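PDB 6VYE: 6-phosphogluconolactonase from Trypanosoma cruzi, which probably hydrolyses 6-phosphogluconolactone to 6-phosphogluconate, the second step of the oxidative pentose phosphate pathway. Local coordinates for residues M9-K14 and G255-I260. Numbering follows the deposited sequence.
Sequences MSFKPK and GDVTFI
Lys14 pairs in parallel with Thr258, gripping the neighbouring strand through two backbone hydrogen bonds: Lys14 N gives to Val257 O at 3.0 Å, and Lys14 O accepts from Phe259 N at 2.8 Å. Thr258 CA also turns its hydrogen to Lys14 O, 3.3 Å away. This is where strand 14-18, outermost in the chain's main sheet, begins beside 256-262, and the pairing carries on in the backbone bond between Phe259 and Ile16. The mostly parallel sheet, with helix 230-237 on one side and helix 24-38 on the other, is consistent with the Rossmann-like clan of this family. Just before the ladder stands Pro13, whose nitrogen has no hydrogen to give; it contributes hydrocarbon instead. Pro13 CB lies 3.7 Å from Val257 CG1 and sits over one face of the Phe259 ring. Pro13 CD stands 3.5 Å above the plane of the Phe11 ring, over its centre. In Phe11, chi1 (173°) sets CG beside the carbonyl carbon, and from there the ring reaches toward Phe259, tip to tip. The edge of Phe11 is directed at the face of Phe259 in an offset edge-to-face pair, planes at 67°, with Phe11 CE2 3.7 Å from Phe259 CZ. Both rings also touch Ile236, so flat, wholly apolar side chains suit this layer. The other side of the sheet carries Lys14 and Thr258, side by side. Threonine, branched at CB, is at home in a strand, and Thr258 CG2 meets Lys14 CG at 4.1 Å; the exposed lysine's amino group takes no part. Backbone polar groups thus set the parallel alignment, while aromatic and proline carbons extend the apolar layer under helix 230-237 to the residues that lead into strand 14-18.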
loop_
_atom_site.group_PDB
_atom_site.type_symbol
_atom_site.label_atom_id
_atom_site.label_comp_id
_atom_site.label_asym_id
_atom_site.label_seq_id
_atom_site.Cartn_x
_atom_site.Cartn_y
_atom_site.Cartn_z
ATOM N N MET A 9 12.853 -21.123 7.012
ATOM C CA MET A 9 11.864 -20.682 6.007
ATOM C C MET A 9 12.586 -19.716 5.067
ATOM O O MET A 9 13.384 -18.897 5.558
ATOM C CB MET A 9 10.684 -19.945 6.643
ATOM C CG MET A 9 10.027 -20.684 7.777
ATOM S SD MET A 9 8.732 -21.775 7.199
ATOM C CE MET A 9 7.455 -20.598 6.738
ATOM N N SER A 10 12.337 -19.842 3.767
ATOM C CA SER A 10 12.910 -18.972 2.709
ATOM C C SER A 10 11.827 -17.982 2.284
ATOM O O SER A 10 10.660 -18.332 2.314
ATOM C CB SER A 10 13.439 -19.791 1.564
ATOM O OG SER A 10 14.637 -20.428 1.968
ATOM N N PHE A 11 12.215 -16.756 1.986
ATOM C CA PHE A 11 11.332 -15.712 1.421
ATOM C C PHE A 11 11.986 -15.301 0.113
ATOM O O PHE A 11 13.062 -14.741 0.173
ATOM C CB PHE A 11 11.182 -14.567 2.417
ATOM C CG PHE A 11 10.434 -13.365 1.906
ATOM C CD1 PHE A 11 9.181 -13.511 1.337
ATOM C CD2 PHE A 11 10.973 -12.097 2.031
ATOM C CE1 PHE A 11 8.462 -12.404 0.921
ATOM C CE2 PHE A 11 10.267 -10.998 1.563
ATOM C CZ PHE A 11 9.000 -11.151 1.042
ATOM N N LYS A 12 11.359 -15.633 -1.009
ATOM C CA LYS A 12 11.913 -15.427 -2.377
ATOM C C LYS A 12 10.975 -14.506 -3.156
ATOM O O LYS A 12 10.379 -14.889 -4.141
ATOM C CB LYS A 12 12.158 -16.783 -3.046
ATOM C CG LYS A 12 13.038 -17.735 -2.232
ATOM C CD LYS A 12 14.537 -17.510 -2.381
ATOM C CE LYS A 12 15.363 -17.878 -1.159
ATOM N NZ LYS A 12 16.514 -18.738 -1.514
ATOM N N PRO A 13 10.825 -13.220 -2.773
ATOM C CA PRO A 13 10.155 -12.279 -3.658
ATOM C C PRO A 13 10.982 -12.077 -4.934
ATOM O O PRO A 13 12.163 -12.379 -4.947
ATOM C CB PRO A 13 10.111 -10.999 -2.835
ATOM C CG PRO A 13 11.345 -11.105 -1.967
ATOM C CD PRO A 13 11.374 -12.568 -1.573
ATOM N N LYS A 14 10.311 -11.616 -5.985
ATOM C CA LYS A 14 10.944 -11.120 -7.222
ATOM C C LYS A 14 11.625 -9.811 -6.844
ATOM O O LYS A 14 10.937 -8.919 -6.296
ATOM C CB LYS A 14 9.850 -10.992 -8.292
ATOM C CG LYS A 14 10.263 -10.348 -9.603
ATOM C CD LYS A 14 11.137 -11.257 -10.435
ATOM C CE LYS A 14 11.590 -10.614 -11.724
ATOM N NZ LYS A 14 12.885 -11.191 -12.166
ATOM N N GLY A 255 0.468 -14.135 -2.044
ATOM C CA GLY A 255 0.423 -13.780 -3.471
ATOM C C GLY A 255 1.804 -13.635 -4.087
ATOM O O GLY A 255 2.801 -14.044 -3.455
ATOM N N ASP A 256 1.844 -12.982 -5.244
ATOM C CA ASP A 256 3.063 -12.700 -6.036
ATOM C C ASP A 256 3.674 -11.391 -5.512
ATOM O O ASP A 256 3.039 -10.322 -5.717
ATOM C CB ASP A 256 2.731 -12.669 -7.537
ATOM C CG ASP A 256 3.672 -11.804 -8.363
ATOM O OD1 ASP A 256 3.211 -10.761 -8.895
ATOM O OD2 ASP A 256 4.870 -12.116 -8.401
ATOM N N VAL A 257 4.868 -11.472 -4.906
ATOM C CA VAL A 257 5.550 -10.334 -4.229
ATOM C C VAL A 257 6.694 -9.842 -5.096
ATOM O O VAL A 257 7.553 -10.652 -5.436
ATOM C CB VAL A 257 6.058 -10.711 -2.821
ATOM C CG1 VAL A 257 6.804 -9.557 -2.164
ATOM C CG2 VAL A 257 4.910 -11.139 -1.940
ATOM N N THR A 258 6.712 -8.545 -5.390
ATOM C CA THR A 258 7.808 -7.862 -6.132
ATOM C C THR A 258 8.346 -6.734 -5.269
ATOM O O THR A 258 7.541 -5.910 -4.862
ATOM C CB THR A 258 7.348 -7.300 -7.482
ATOM O OG1 THR A 258 6.655 -8.351 -8.153
ATOM C CG2 THR A 258 8.480 -6.829 -8.371
ATOM N N PHE A 259 9.652 -6.767 -4.972
ATOM C CA PHE A 259 10.420 -5.660 -4.345
ATOM C C PHE A 259 11.172 -4.931 -5.464
ATOM O O PHE A 259 11.920 -5.572 -6.246
ATOM C CB PHE A 259 11.392 -6.177 -3.273
ATOM C CG PHE A 259 10.791 -6.624 -1.961
ATOM C CD1 PHE A 259 11.613 -6.865 -0.874
ATOM C CD2 PHE A 259 9.438 -6.887 -1.826
ATOM C CE1 PHE A 259 11.098 -7.305 0.331
ATOM C CE2 PHE A 259 8.915 -7.293 -0.608
ATOM C CZ PHE A 259 9.742 -7.495 0.474
ATOM N N ILE A 260 10.916 -3.631 -5.596
ATOM C CA ILE A 260 11.565 -2.758 -6.605
ATOM C C ILE A 260 12.469 -1.815 -5.813
ATOM O O ILE A 260 11.970 -1.042 -4.977
ATOM C CB ILE A 260 10.499 -2.067 -7.494
ATOM C CG1 ILE A 260 9.503 -3.084 -8.061
ATOM C CG2 ILE A 260 11.133 -1.214 -8.587
ATOM C CD1 ILE A 260 8.454 -2.463 -8.992
#